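Endo-1,4-beta-xylanase (Uncultured bacterium, PDB 7AX7) removes acetyl groups from acetylated xylan with its cobalt-dependent family 4 carbohydrate esterase domain, the part of this multidomain xylanase modelled here. Local coordinates at residues I6-D11 against Q163-I168; D20-L25 against L46-R51; R51-G56 against N90-D95; I150-F155 against S159-A164. One frame throughout, in Å; residues are numbered along the deposited sequence.

Interaction 1. Residues I6-D11 against Q163-I168; sequences IALTFD and QALPQI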
loop_
_atom_site.group_PDB
_atom_site.type_symbol
_atom_site.label_atom_id
_atom_site.label_comp_id
_atom_site.label_asym_id
_atom_site.label_seq_id
_atom_site.Cartn_x
_atom_site.Cartn_y
_atom_site.Cartn_z
ATOM N N ILE A 6 9.184 -3.792 8.913
ATOM C CA ILE A 6 8.512 -4.266 7.706
ATOM C C ILE A 6 7.270 -3.416 7.479
ATOM O O ILE A 6 6.539 -3.094 8.426
ATOM C CB ILE A 6 8.127 -5.759 7.784
ATOM C CG1 ILE A 6 9.371 -6.635 7.803
ATOM C CG2 ILE A 6 7.338 -6.156 6.554
ATOM C CD1 ILE A 6 9.984 -6.816 6.426
ATOM N N ALA A 7 7.028 -3.058 6.227
ATOM C CA ALA A 7 5.873 -2.244 5.857
ATOM C C ALA A 7 4.986 -3.106 4.968
ATOM O O ALA A 7 5.250 -3.234 3.764
ATOM C CB ALA A 7 6.304 -0.955 5.160
ATOM N N LEU A 8 3.965 -3.721 5.575
ATOM C CA LEU A 8 2.944 -4.427 4.813
ATOM C C LEU A 8 2.027 -3.414 4.141
ATOM O O LEU A 8 1.554 -2.478 4.789
ATOM C CB LEU A 8 2.131 -5.346 5.727
ATOM C CG LEU A 8 2.723 -6.683 6.171
ATOM C CD1 LEU A 8 1.737 -7.406 7.095
ATOM C CD2 LEU A 8 3.063 -7.558 4.975
ATOM N N THR A 9 1.776 -3.591 2.842
ATOM C CA THR A 9 1.011 -2.603 2.090
ATOM C C THR A 9 0.031 -3.310 1.160
ATOM O O THR A 9 0.290 -4.413 0.670
ATOM C CB THR A 9 1.921 -1.643 1.276
ATOM O OG1 THR A 9 2.536 -2.348 0.190
ATOM C CG2 THR A 9 3.007 -1.047 2.159
ATOM N N PHE A 10 -1.097 -2.647 0.908
ATOM C CA PHE A 10 -2.206 -3.237 0.172
ATOM C C PHE A 10 -2.676 -2.281 -0.915
ATOM O O PHE A 10 -2.966 -1.111 -0.633
ATOM C CB PHE A 10 -3.364 -3.578 1.122
ATOM C CG PHE A 10 -3.038 -4.654 2.120
ATOM C CD1 PHE A 10 -3.256 -5.994 1.814
ATOM C CD2 PHE A 10 -2.521 -4.329 3.369
ATOM C CE1 PHE A 10 -2.969 -6.993 2.728
ATOM C CE2 PHE A 10 -2.226 -5.329 4.301
ATOM C CZ PHE A 10 -2.451 -6.662 3.978
ATOM N N ASP A 11 -2.770 -2.790 -2.145
ATOM C CA ASP A 11 -3.230 -2.055 -3.320
ATOM C C ASP A 11 -4.662 -2.426 -3.702
ATOM O O ASP A 11 -5.074 -3.584 -3.573
ATOM C CB ASP A 11 -2.344 -2.350 -4.537
ATOM C CG ASP A 11 -1.068 -1.546 -4.560
ATOM O OD1 ASP A 11 -0.847 -0.720 -3.641
ATOM O OD2 ASP A 11 -0.290 -1.743 -5.525
ATOM N N GLN A 163 -6.606 -15.376 3.415
ATOM C CA GLN A 163 -6.218 -16.641 4.030
ATOM C C GLN A 163 -4.738 -16.653 4.390
ATOM O O GLN A 163 -4.349 -17.201 5.425
ATOM C CB GLN A 163 -6.538 -17.810 3.093
ATOM C CG GLN A 163 -8.011 -18.089 2.917
ATOM C CD GLN A 163 -8.273 -19.111 1.815
ATOM O OE1 GLN A 163 -8.200 -18.796 0.618
ATOM N NE2 GLN A 163 -8.562 -20.341 2.213
ATOM N N ALA A 164 -3.902 -16.041 3.551
ATOM C CA ALA A 164 -2.456 -16.064 3.753
ATOM C C ALA A 164 -2.005 -15.139 4.875
ATOM O O ALA A 164 -0.989 -15.409 5.517
ATOM C CB ALA A 164 -1.748 -15.674 2.455
ATOM N N LEU A 165 -2.739 -14.056 5.130
ATOM C CA LEU A 165 -2.214 -13.004 5.995
ATOM C C LEU A 165 -1.894 -13.463 7.424
ATOM O O LEU A 165 -0.867 -13.018 7.969
ATOM C CB LEU A 165 -3.197 -11.827 5.995
ATOM C CG LEU A 165 -2.717 -10.553 6.695
ATOM C CD1 LEU A 165 -1.426 -10.030 6.069
ATOM C CD2 LEU A 165 -3.792 -9.483 6.663
ATOM N N PRO A 166 -2.685 -14.319 8.085
ATOM C CA PRO A 166 -2.309 -14.691 9.460
ATOM C C PRO A 166 -0.951 -15.366 9.557
ATOM O O PRO A 166 -0.170 -15.014 10.451
ATOM C CB PRO A 166 -3.461 -15.608 9.897
ATOM C CG PRO A 166 -4.646 -15.027 9.156
ATOM C CD PRO A 166 -4.062 -14.745 7.775
ATOM N N GLN A 167 -0.635 -16.313 8.662
ATOM C CA GLN A 167 0.691 -16.932 8.679
ATOM C C GLN A 167 1.784 -15.905 8.425
ATOM O O GLN A 167 2.877 -15.996 8.997
ATOM C CB GLN A 167 0.794 -18.043 7.631
ATOM C CG GLN A 167 0.035 -19.333 7.938
ATOM C CD GLN A 167 0.016 -20.302 6.742
ATOM O OE1 GLN A 167 -0.990 -20.416 6.037
ATOM N NE2 GLN A 167 1.129 -20.998 6.520
ATOM N N ILE A 168 1.531 -14.956 7.525
ATOM C CA ILE A 168 2.538 -13.948 7.213
ATOM C C ILE A 168 2.873 -13.128 8.455
ATOM O O ILE A 168 4.046 -12.946 8.797
ATOM C CB ILE A 168 2.075 -13.049 6.049
ATOM C CG1 ILE A 168 1.983 -13.858 4.746
ATOM C CG2 ILE A 168 3.049 -11.844 5.883
ATOM C CD1 ILE A 168 1.266 -13.121 3.600
#
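Leu165 reaches from helix 159-174 into the angle between Leu8 and Phe10 of strand 4-11, and its branched end does most of the touching. Its CB stays close to the helix and serves as a stem. With CG anti to the backbone N (chi1 -172°) the stem turns toward the strand, and chi2 (59°) spreads CD1 and CD2 about Phe10 CZ. CD1 meets CZ of Phe10 at 4.1 Å, arriving at the edge of the ring and near its plane, and the same methyl lies 4.2 Å from CD1 of Leu8. CD2 also stands 4.1 Å from Phe10 CZ, so the fork of the leucine straddles the far corner of the ring; a branched chain suits this position because one methyl can wedge between Leu8 and Phe10 while the other adds to the contact with the ring. One helical turn on, CG2 of Ile168 approaches CD2 of Leu8 at 4.4 Å, a looser touch that prolongs the apolar seam. No hydrogen bond crosses the contact, as expected where a helix lies over the side chains of a strand whose backbone polar groups are engaged within the sheet. The axes of segments 6-11 and 163-168 run almost antiparallel (174°), 12.4 Å apart at closest approach, a separation that the large side chains fill. Such pairing belongs to the curled parallel sheet of the NodB-like fold, a distorted alpha/beta barrel. Strand 4-11, whose next residue Asp12 binds cobalt, is flanked by strands 33-36 and 148-153. Phe10 meets Phe34 on the former and Leu152 on the latter, while Val21 and Ile24 of helix 16-28 and Ala140 of helix 133-143 close in beside helix 159-174.

Interaction 2. Residues D20-L25 against L46-R51; sequences DVLDIL and LSIMQR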
loop_
_atom_site.group_PDB
_atom_site.type_symbol
_atom_site.label_atom_id
_atom_site.label_comp_id
_atom_site.label_asym_id
_atom_site.label_seq_id
_atom_site.Cartn_x
_atom_site.Cartn_y
_atom_site.Cartn_z
ATOM N N ASP A 20 -11.993 -7.784 5.803
ATOM C CA ASP A 20 -11.410 -9.026 6.303
ATOM C C ASP A 20 -9.925 -8.852 6.594
ATOM O O ASP A 20 -9.401 -9.435 7.553
ATOM C CB ASP A 20 -11.629 -10.155 5.294
ATOM C CG ASP A 20 -13.104 -10.445 5.049
ATOM O OD1 ASP A 20 -13.880 -10.523 6.026
ATOM O OD2 ASP A 20 -13.486 -10.594 3.874
ATOM N N VAL A 21 -9.227 -8.071 5.761
ATOM C CA VAL A 21 -7.833 -7.763 6.051
ATOM C C VAL A 21 -7.739 -7.029 7.382
ATOM O O VAL A 21 -6.906 -7.363 8.238
ATOM C CB VAL A 21 -7.211 -6.955 4.891
ATOM C CG1 VAL A 21 -5.809 -6.454 5.252
ATOM C CG2 VAL A 21 -7.163 -7.798 3.606
ATOM N N LEU A 22 -8.627 -6.051 7.598
ATOM C CA LEU A 22 -8.596 -5.264 8.828
ATOM C C LEU A 22 -8.859 -6.129 10.056
ATOM O O LEU A 22 -8.210 -5.957 11.097
ATOM C CB LEU A 22 -9.624 -4.137 8.746
ATOM C CG LEU A 22 -9.358 -3.036 7.715
ATOM C CD1 LEU A 22 -10.548 -2.108 7.690
ATOM C CD2 LEU A 22 -8.053 -2.273 8.032
ATOM N N ASP A 23 -9.841 -7.031 9.967
ATOM C CA ASP A 23 -10.110 -7.948 11.070
ATOM C C ASP A 23 -8.834 -8.640 11.515
ATOM O O ASP A 23 -8.566 -8.759 12.715
ATOM C CB ASP A 23 -11.152 -8.988 10.656
ATOM C CG ASP A 23 -12.548 -8.404 10.508
ATOM O OD1 ASP A 23 -12.785 -7.261 10.960
ATOM O OD2 ASP A 23 -13.407 -9.101 9.929
ATOM N N ILE A 24 -8.023 -9.083 10.550
ATOM C CA ILE A 24 -6.794 -9.804 10.867
ATOM C C ILE A 24 -5.742 -8.850 11.433
ATOM O O ILE A 24 -5.089 -9.145 12.442
ATOM C CB ILE A 24 -6.286 -10.541 9.615
ATOM C CG1 ILE A 24 -7.244 -11.682 9.247
ATOM C CG2 ILE A 24 -4.846 -11.025 9.804
ATOM C CD1 ILE A 24 -7.100 -12.155 7.789
ATOM N N LEU A 25 -5.550 -7.700 10.786
ATOM C CA LEU A 25 -4.615 -6.714 11.313
ATOM C C LEU A 25 -4.978 -6.326 12.740
ATOM O O LEU A 25 -4.101 -6.222 13.604
ATOM C CB LEU A 25 -4.578 -5.479 10.410
ATOM C CG LEU A 25 -4.105 -5.661 8.957
ATOM C CD1 LEU A 25 -4.184 -4.334 8.224
ATOM C CD2 LEU A 25 -2.678 -6.231 8.891
ATOM N N LEU A 46 -16.994 4.277 2.763
ATOM C CA LEU A 46 -16.709 5.224 3.840
ATOM C C LEU A 46 -16.408 4.524 5.162
ATOM O O LEU A 46 -15.409 4.823 5.824
ATOM C CB LEU A 46 -17.893 6.177 4.012
ATOM C CG LEU A 46 -17.817 7.095 5.232
ATOM C CD1 LEU A 46 -16.626 8.041 5.111
ATOM C CD2 LEU A 46 -19.118 7.875 5.381
ATOM N N SER A 47 -17.277 3.604 5.577
ATOM C CA SER A 47 -17.112 3.025 6.899
ATOM C C SER A 47 -15.823 2.219 6.987
ATOM O O SER A 47 -15.206 2.165 8.054
ATOM C CB SER A 47 -18.336 2.182 7.267
ATOM O OG SER A 47 -18.498 1.097 6.378
ATOM N N ILE A 48 -15.374 1.645 5.869
ATOM C CA ILE A 48 -14.107 0.916 5.851
ATOM C C ILE A 48 -12.939 1.883 6.009
ATOM O O ILE A 48 -12.025 1.659 6.811
ATOM C CB ILE A 48 -13.994 0.088 4.557
ATOM C CG1 ILE A 48 -15.020 -1.050 4.554
ATOM C CG2 ILE A 48 -12.555 -0.437 4.333
ATOM C CD1 ILE A 48 -15.222 -1.678 3.161
ATOM N N MET A 49 -12.965 2.990 5.258
ATOM C CA MET A 49 -11.912 3.994 5.388
ATOM C C MET A 49 -11.904 4.615 6.785
ATOM O O MET A 49 -10.834 4.900 7.337
ATOM C CB MET A 49 -12.082 5.068 4.313
ATOM C CG MET A 49 -12.046 4.506 2.886
ATOM S SD MET A 49 -12.258 5.745 1.594
ATOM C CE MET A 49 -10.977 6.930 2.032
ATOM N N GLN A 50 -13.083 4.844 7.373
ATOM C CA GLN A 50 -13.115 5.353 8.740
ATOM C C GLN A 50 -12.429 4.382 9.695
ATOM O O GLN A 50 -11.653 4.799 10.566
ATOM C CB GLN A 50 -14.555 5.602 9.186
ATOM C CG GLN A 50 -15.262 6.764 8.488
ATOM C CD GLN A 50 -16.704 6.896 8.945
ATOM O OE1 GLN A 50 -17.466 5.931 8.912
ATOM N NE2 GLN A 50 -17.079 8.092 9.390
ATOM N N ARG A 51 -12.701 3.083 9.540
ATOM C CA ARG A 51 -12.065 2.078 10.384
ATOM C C ARG A 51 -10.557 2.007 10.129
ATOM O O ARG A 51 -9.773 1.838 11.067
ATOM C CB ARG A 51 -12.723 0.716 10.153
ATOM C CG ARG A 51 -12.190 -0.403 11.044
ATOM C CD ARG A 51 -12.800 -1.767 10.702
ATOM N NE ARG A 51 -12.185 -2.841 11.485
ATOM C CZ ARG A 51 -12.291 -4.136 11.205
ATOM N NH1 ARG A 51 -12.986 -4.543 10.147
ATOM N NH2 ARG A 51 -11.680 -5.029 11.973
#
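Leu22 and Asp23 meet Arg51 in a helix-helix contact that combines apolar packing with a salt bridge, at the partly buried outer layer of the NodB-like alpha/beta fold. Helix 16-28 is the crossover helix of the beta-alpha-beta unit that joins parallel strands 4-11 and 33-36, and helix 46-54 follows the second of these strands. The two helices run in nearly the same direction, their segment axes 21° apart in angle and 11.2 Å at closest approach. That gap is too wide for small residues and is spanned by long ones. Arg51 bridges it: with CG anti to the backbone N (chi1 -177°) and the chain extended as far as NE, its guanidinium arrives directly at the opposite helix. Leu22 runs alongside it in the opposite sense. Its CD1 rests 3.8 Å from Arg51 CD, while its CB lies over the centre of the guanidinium face, 3.6 Å from CZ. The same methyl, CD1 of Leu22, reaches CG2 of Ile48 at 4.3 Å, and beneath the helices Leu22 also packs on Phe34. Leucine thus offers a greasy flank to the aliphatic part of the arginine, whereas Asp23, nearer the surface, supplies the charge. Glu26, one turn further along helix 16-28, makes a second salt bridge to NH2, which should hold the guanidinium against rotation. Asp23 takes the end of the group with a single oxygen: OD1, lying close to the guanidinium plane, accepts from NH2 at 2.7 Å through its anti lone pair and from NH1 at 2.8 Å from above the carboxylate plane.

Interaction 3. Residues R51-G56 against N90-D95; sequences RQVRMG and NSVGVD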
loop_
_atom_site.group_PDB
_atom_site.type_symbol
_atom_site.label_atom_id
_atom_site.label_comp_id
_atom_site.label_asym_id
_atom_site.label_seq_id
_atom_site.Cartn_x
_atom_site.Cartn_y
_atom_site.Cartn_z
ATOM N N ARG A 51 -12.701 3.083 9.540
ATOM C CA ARG A 51 -12.065 2.078 10.384
ATOM C C ARG A 51 -10.557 2.007 10.129
ATOM O O ARG A 51 -9.773 1.838 11.067
ATOM C CB ARG A 51 -12.723 0.716 10.153
ATOM C CG ARG A 51 -12.190 -0.403 11.044
ATOM C CD ARG A 51 -12.800 -1.767 10.702
ATOM N NE ARG A 51 -12.185 -2.841 11.485
ATOM C CZ ARG A 51 -12.291 -4.136 11.205
ATOM N NH1 ARG A 51 -12.986 -4.543 10.147
ATOM N NH2 ARG A 51 -11.680 -5.029 11.973
ATOM N N GLN A 52 -10.130 2.141 8.871
ATOM C CA GLN A 52 -8.696 2.203 8.596
ATOM C C GLN A 52 -8.039 3.324 9.398
ATOM O O GLN A 52 -6.988 3.125 10.024
ATOM C CB GLN A 52 -8.448 2.380 7.089
ATOM C CG GLN A 52 -8.738 1.129 6.252
ATOM C CD GLN A 52 -8.758 1.407 4.746
ATOM O OE1 GLN A 52 -9.340 2.389 4.292
ATOM N NE2 GLN A 52 -8.123 0.535 3.976
ATOM N N VAL A 53 -8.652 4.512 9.402
ATOM C CA VAL A 53 -8.070 5.617 10.157
ATOM C C VAL A 53 -8.116 5.329 11.661
ATOM O O VAL A 53 -7.144 5.584 12.382
ATOM C CB VAL A 53 -8.766 6.945 9.790
ATOM C CG1 VAL A 53 -8.327 8.055 10.731
ATOM C CG2 VAL A 53 -8.460 7.328 8.325
ATOM N N ARG A 54 -9.224 4.765 12.155
ATOM C CA ARG A 54 -9.301 4.446 13.584
ATOM C C ARG A 54 -8.168 3.526 14.012
ATOM O O ARG A 54 -7.604 3.691 15.099
ATOM C CB ARG A 54 -10.645 3.802 13.937
ATOM C CG ARG A 54 -11.811 4.798 13.984
ATOM C CD ARG A 54 -12.994 4.260 14.807
ATOM N NE ARG A 54 -13.481 2.945 14.375
ATOM C CZ ARG A 54 -14.281 2.736 13.333
ATOM N NH1 ARG A 54 -14.687 3.746 12.575
ATOM N NH2 ARG A 54 -14.676 1.508 13.040
ATOM N N MET A 55 -7.829 2.547 13.180
ATOM C CA MET A 55 -6.782 1.585 13.494
ATOM C C MET A 55 -5.381 2.116 13.213
ATOM O O MET A 55 -4.411 1.359 13.334
ATOM C CB MET A 55 -7.009 0.296 12.700
ATOM C CG MET A 55 -8.208 -0.501 13.164
ATOM S SD MET A 55 -8.645 -1.830 12.035
ATOM C CE MET A 55 -7.062 -2.668 11.765
ATOM N N GLY A 56 -5.247 3.379 12.824
ATOM C CA GLY A 56 -3.927 3.900 12.532
ATOM C C GLY A 56 -3.278 3.316 11.300
ATOM O O GLY A 56 -2.049 3.349 11.187
ATOM N N ASN A 90 -11.068 14.813 2.061
ATOM C CA ASN A 90 -12.423 15.288 2.318
ATOM C C ASN A 90 -13.340 14.214 2.879
ATOM O O ASN A 90 -14.393 14.556 3.429
ATOM C CB ASN A 90 -13.044 15.851 1.041
ATOM C CG ASN A 90 -12.386 17.125 0.604
ATOM O OD1 ASN A 90 -11.684 17.773 1.384
ATOM N ND2 ASN A 90 -12.604 17.502 -0.644
ATOM N N SER A 91 -12.994 12.935 2.723
ATOM C CA SER A 91 -13.844 11.880 3.263
ATOM C C SER A 91 -13.505 11.570 4.714
ATOM O O SER A 91 -14.400 11.553 5.561
ATOM C CB SER A 91 -13.750 10.602 2.415
ATOM O OG SER A 91 -12.435 10.064 2.385
ATOM N N VAL A 92 -12.233 11.320 5.021
ATOM C CA VAL A 92 -11.882 10.872 6.367
ATOM C C VAL A 92 -10.715 11.665 6.954
ATOM O O VAL A 92 -10.149 11.275 7.980
ATOM C CB VAL A 92 -11.575 9.364 6.384
ATOM C CG1 VAL A 92 -12.782 8.569 5.882
ATOM C CG2 VAL A 92 -10.316 9.054 5.562
ATOM N N GLY A 93 -10.344 12.771 6.318
ATOM C CA GLY A 93 -9.510 13.767 6.972
ATOM C C GLY A 93 -8.019 13.499 7.029
ATOM O O GLY A 93 -7.323 14.154 7.809
ATOM N N VAL A 94 -7.488 12.580 6.224
ATOM C CA VAL A 94 -6.057 12.295 6.273
ATOM C C VAL A 94 -5.405 12.712 4.968
ATOM O O VAL A 94 -6.038 12.761 3.906
ATOM C CB VAL A 94 -5.733 10.819 6.584
ATOM C CG1 VAL A 94 -6.386 10.403 7.887
ATOM C CG2 VAL A 94 -6.144 9.916 5.432
ATOM N N ASP A 95 -4.109 12.996 5.065
ATOM C CA ASP A 95 -3.320 13.552 3.979
ATOM C C ASP A 95 -2.460 12.458 3.357
ATOM O O ASP A 95 -1.593 11.883 4.022
ATOM C CB ASP A 95 -2.457 14.701 4.500
ATOM C CG ASP A 95 -3.295 15.852 5.050
ATOM O OD1 ASP A 95 -4.188 16.333 4.318
ATOM O OD2 ASP A 95 -3.081 16.251 6.211
#
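Val53 meets Val92 and Val94 in a purely apolar contact between the ends of two helices. One methyl carries it: CG2 of Val53 lies 3.7 Å from CG2 of Val92, and it stands equally far, 3.7 Å, from CG1 of Val94. The other methyl, CG1 of Val53, is turned anti to the backbone N (chi1 171°) and adds a looser touch to Val94 CG1 at 4.2 Å. Valine fits here because its branch point sits next to the backbone: three short, stiff side chains can mesh where the chains come close, Val53 and Val92 having their CA atoms 7.5 Å apart.

No polar bond links the two segments. Each helix ends instead at a glycine of positive phi. Gly56 ends the helix of Val53 in a Schellman motif, with phi at 68° and its N bonded to Val53 O at 2.9 Å. Gly93 turns the chain between Val92 and Val94, so that both valines on its flanks face Val53; glycine suits both turns because it accepts this backbone shape without strain. The carbonyl of Gly93 is taken up by Lys89 NZ.

Beneath the contact runs strand 58-61, whose Leu59 touches all three valines. Helix 46-54 lies between helix 16-28, which it meets through Arg51 and Gln52, with Met55 just beyond its end adding to this, and the C-terminal end of helix 74-92, near the surface of the domain.

Interaction 4. Residues I150-F155 against S159-A164; sequences ILLHDF and SQTVQA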
loop_
_atom_site.group_PDB
_atom_site.type_symbol
_atom_site.label_atom_id
_atom_site.label_comp_id
_atom_site.label_asym_id
_atom_site.label_seq_id
_atom_site.Cartn_x
_atom_site.Cartn_y
_atom_site.Cartn_z
ATOM N N ILE A 150 6.423 -4.438 1.387
ATOM C CA ILE A 150 5.862 -5.629 0.759
ATOM C C ILE A 150 4.495 -5.279 0.176
ATOM O O ILE A 150 3.656 -4.673 0.856
ATOM C CB ILE A 150 5.777 -6.805 1.749
ATOM C CG1 ILE A 150 7.191 -7.210 2.194
ATOM C CG2 ILE A 150 5.064 -8.008 1.114
ATOM C CD1 ILE A 150 7.214 -8.236 3.315
ATOM N N LEU A 151 4.287 -5.647 -1.086
ATOM C CA LEU A 151 3.104 -5.264 -1.845
ATOM C C LEU A 151 2.134 -6.438 -1.906
ATOM O O LEU A 151 2.467 -7.498 -2.453
ATOM C CB LEU A 151 3.499 -4.807 -3.251
ATOM C CG LEU A 151 2.430 -4.164 -4.143
ATOM C CD1 LEU A 151 3.084 -3.328 -5.231
ATOM C CD2 LEU A 151 1.497 -5.207 -4.751
ATOM N N LEU A 152 0.942 -6.248 -1.335
ATOM C CA LEU A 152 -0.183 -7.173 -1.426
ATOM C C LEU A 152 -1.369 -6.434 -2.056
ATOM O O LEU A 152 -1.294 -5.234 -2.317
ATOM C CB LEU A 152 -0.526 -7.735 -0.041
ATOM C CG LEU A 152 0.604 -8.436 0.738
ATOM C CD1 LEU A 152 1.443 -7.432 1.524
ATOM C CD2 LEU A 152 0.052 -9.483 1.683
ATOM N N HIS A 153 -2.468 -7.156 -2.321
ATOM C CA HIS A 153 -3.668 -6.563 -2.910
ATOM C C HIS A 153 -4.896 -6.857 -2.063
ATOM O O HIS A 153 -5.085 -7.990 -1.602
ATOM C CB HIS A 153 -3.951 -7.085 -4.330
ATOM C CG HIS A 153 -2.859 -6.812 -5.312
ATOM N ND1 HIS A 153 -1.649 -7.472 -5.285
ATOM C CD2 HIS A 153 -2.797 -5.951 -6.358
ATOM C CE1 HIS A 153 -0.892 -7.037 -6.278
ATOM N NE2 HIS A 153 -1.563 -6.111 -6.941
ATOM N N ASP A 154 -5.762 -5.850 -1.902
ATOM C CA ASP A 154 -7.065 -6.059 -1.283
ATOM C C ASP A 154 -8.191 -5.607 -2.209
ATOM O O ASP A 154 -9.172 -4.996 -1.775
ATOM C CB ASP A 154 -7.148 -5.379 0.086
ATOM C CG ASP A 154 -7.049 -3.853 0.013
ATOM O OD1 ASP A 154 -6.390 -3.321 -0.902
ATOM O OD2 ASP A 154 -7.639 -3.192 0.889
ATOM N N PHE A 155 -8.071 -5.912 -3.504
ATOM C CA PHE A 155 -9.224 -5.760 -4.383
ATOM C C PHE A 155 -10.314 -6.756 -3.980
ATOM O O PHE A 155 -10.057 -7.755 -3.298
ATOM C CB PHE A 155 -8.829 -5.943 -5.856
ATOM C CG PHE A 155 -8.198 -7.276 -6.170
ATOM C CD1 PHE A 155 -8.974 -8.420 -6.280
ATOM C CD2 PHE A 155 -6.837 -7.377 -6.380
ATOM C CE1 PHE A 155 -8.393 -9.653 -6.580
ATOM C CE2 PHE A 155 -6.248 -8.601 -6.675
ATOM C CZ PHE A 155 -7.034 -9.739 -6.782
ATOM N N SER A 159 -9.600 -13.323 -1.590
ATOM C CA SER A 159 -9.677 -14.059 -0.338
ATOM C C SER A 159 -8.453 -14.933 -0.090
ATOM O O SER A 159 -8.183 -15.273 1.064
ATOM C CB SER A 159 -10.945 -14.911 -0.310
ATOM O OG SER A 159 -10.992 -15.758 -1.430
ATOM N N GLN A 160 -7.685 -15.286 -1.124
ATOM C CA GLN A 160 -6.508 -16.114 -0.863
ATOM C C GLN A 160 -5.420 -15.331 -0.134
ATOM O O GLN A 160 -4.612 -15.920 0.598
ATOM C CB GLN A 160 -5.980 -16.706 -2.167
ATOM C CG GLN A 160 -6.874 -17.800 -2.735
ATOM C CD GLN A 160 -6.421 -18.273 -4.105
ATOM O OE1 GLN A 160 -6.494 -17.535 -5.086
ATOM N NE2 GLN A 160 -5.953 -19.506 -4.178
ATOM N N THR A 161 -5.378 -14.010 -0.315
ATOM C CA THR A 161 -4.467 -13.188 0.480
ATOM C C THR A 161 -4.983 -13.030 1.900
ATOM O O THR A 161 -4.198 -13.023 2.858
ATOM C CB THR A 161 -4.268 -11.832 -0.186
ATOM O OG1 THR A 161 -3.428 -12.004 -1.337
ATOM C CG2 THR A 161 -3.635 -10.810 0.783
ATOM N N VAL A 162 -6.304 -12.908 2.058
ATOM C CA VAL A 162 -6.891 -12.946 3.394
ATOM C C VAL A 162 -6.513 -14.238 4.110
ATOM O O VAL A 162 -6.125 -14.224 5.284
ATOM C CB VAL A 162 -8.416 -12.766 3.307
ATOM C CG1 VAL A 162 -9.037 -12.941 4.680
ATOM C CG2 VAL A 162 -8.752 -11.381 2.721
ATOM N N GLN A 163 -6.606 -15.376 3.415
ATOM C CA GLN A 163 -6.218 -16.641 4.030
ATOM C C GLN A 163 -4.738 -16.653 4.390
ATOM O O GLN A 163 -4.349 -17.201 5.425
ATOM C CB GLN A 163 -6.538 -17.810 3.093
ATOM C CG GLN A 163 -8.011 -18.089 2.917
ATOM C CD GLN A 163 -8.273 -19.111 1.815
ATOM O OE1 GLN A 163 -8.200 -18.796 0.618
ATOM N NE2 GLN A 163 -8.562 -20.341 2.213
ATOM N N ALA A 164 -3.902 -16.041 3.551
ATOM C CA ALA A 164 -2.456 -16.064 3.753
ATOM C C ALA A 164 -2.005 -15.139 4.875
ATOM O O ALA A 164 -0.989 -15.409 5.517
ATOM C CB ALA A 164 -1.748 -15.674 2.455
#
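Thr161, in the first turns of helix 159-174, packs against Leu152 and His153 at the end of strand 148-153. Its methyl makes the apolar touch: CG2 lies 4.0 Å from CD2 of Leu152, the two side chains meeting at a slant. The same methyl stands 4.0 Å from the carbonyl O of His153, an oxygen that accepts a hydrogen bond from Asn158. Threonine suits this place because its branches can do different work. With OG1 beside the backbone N (chi1 -74°) and CG2 anti to it, the hydroxyl bonds to Asp126 OD2 and Arg136 NH1. Leu152 points its apolar chain into the core and also packs on Leu8 and Phe10.

His153 contributes mainly backbone here, for its ring leads away from the helix. There ND1 is held by Asp126 OD1, so that Asp126 joins Thr161 to the imidazole, and Thr161 is placed to steady Asp126 as a second-shell residue would. The ring lies about 3 Å from a bound acetate, probably from the crystallisation liquor, and about 5 Å from the cobalt ion at their nearest atoms. The sequence Leu-Leu-His-Asp, running from the strand's end into the following loop, is consistent with the histidine-bearing active-site motif of family 4 esterases.

From the N terminus, strand 4-11 opens the largest loop, which interaction 1 closes more than 150 residues later on helix 159-174, fastening the first strand under a late helix. Interactions 2 and 3 lie wholly within that loop, whereas interaction 4 ends on the same stretch of helix as interaction 1. Interaction 2 comes first, joining helices 16-28 and 46-54; interaction 3 follows in series, sharing Arg51, and carries the row of helices on to the end of helix 74-92. Interaction 4 is a short local closure from strand 148-153, sharing Gln163 and Ala164 with interaction 1. Neighbouring strands connect those two, Thr9 O bonding Leu152 N at 2.8 Å, and Val21 and Ile24 link interaction 2 to both.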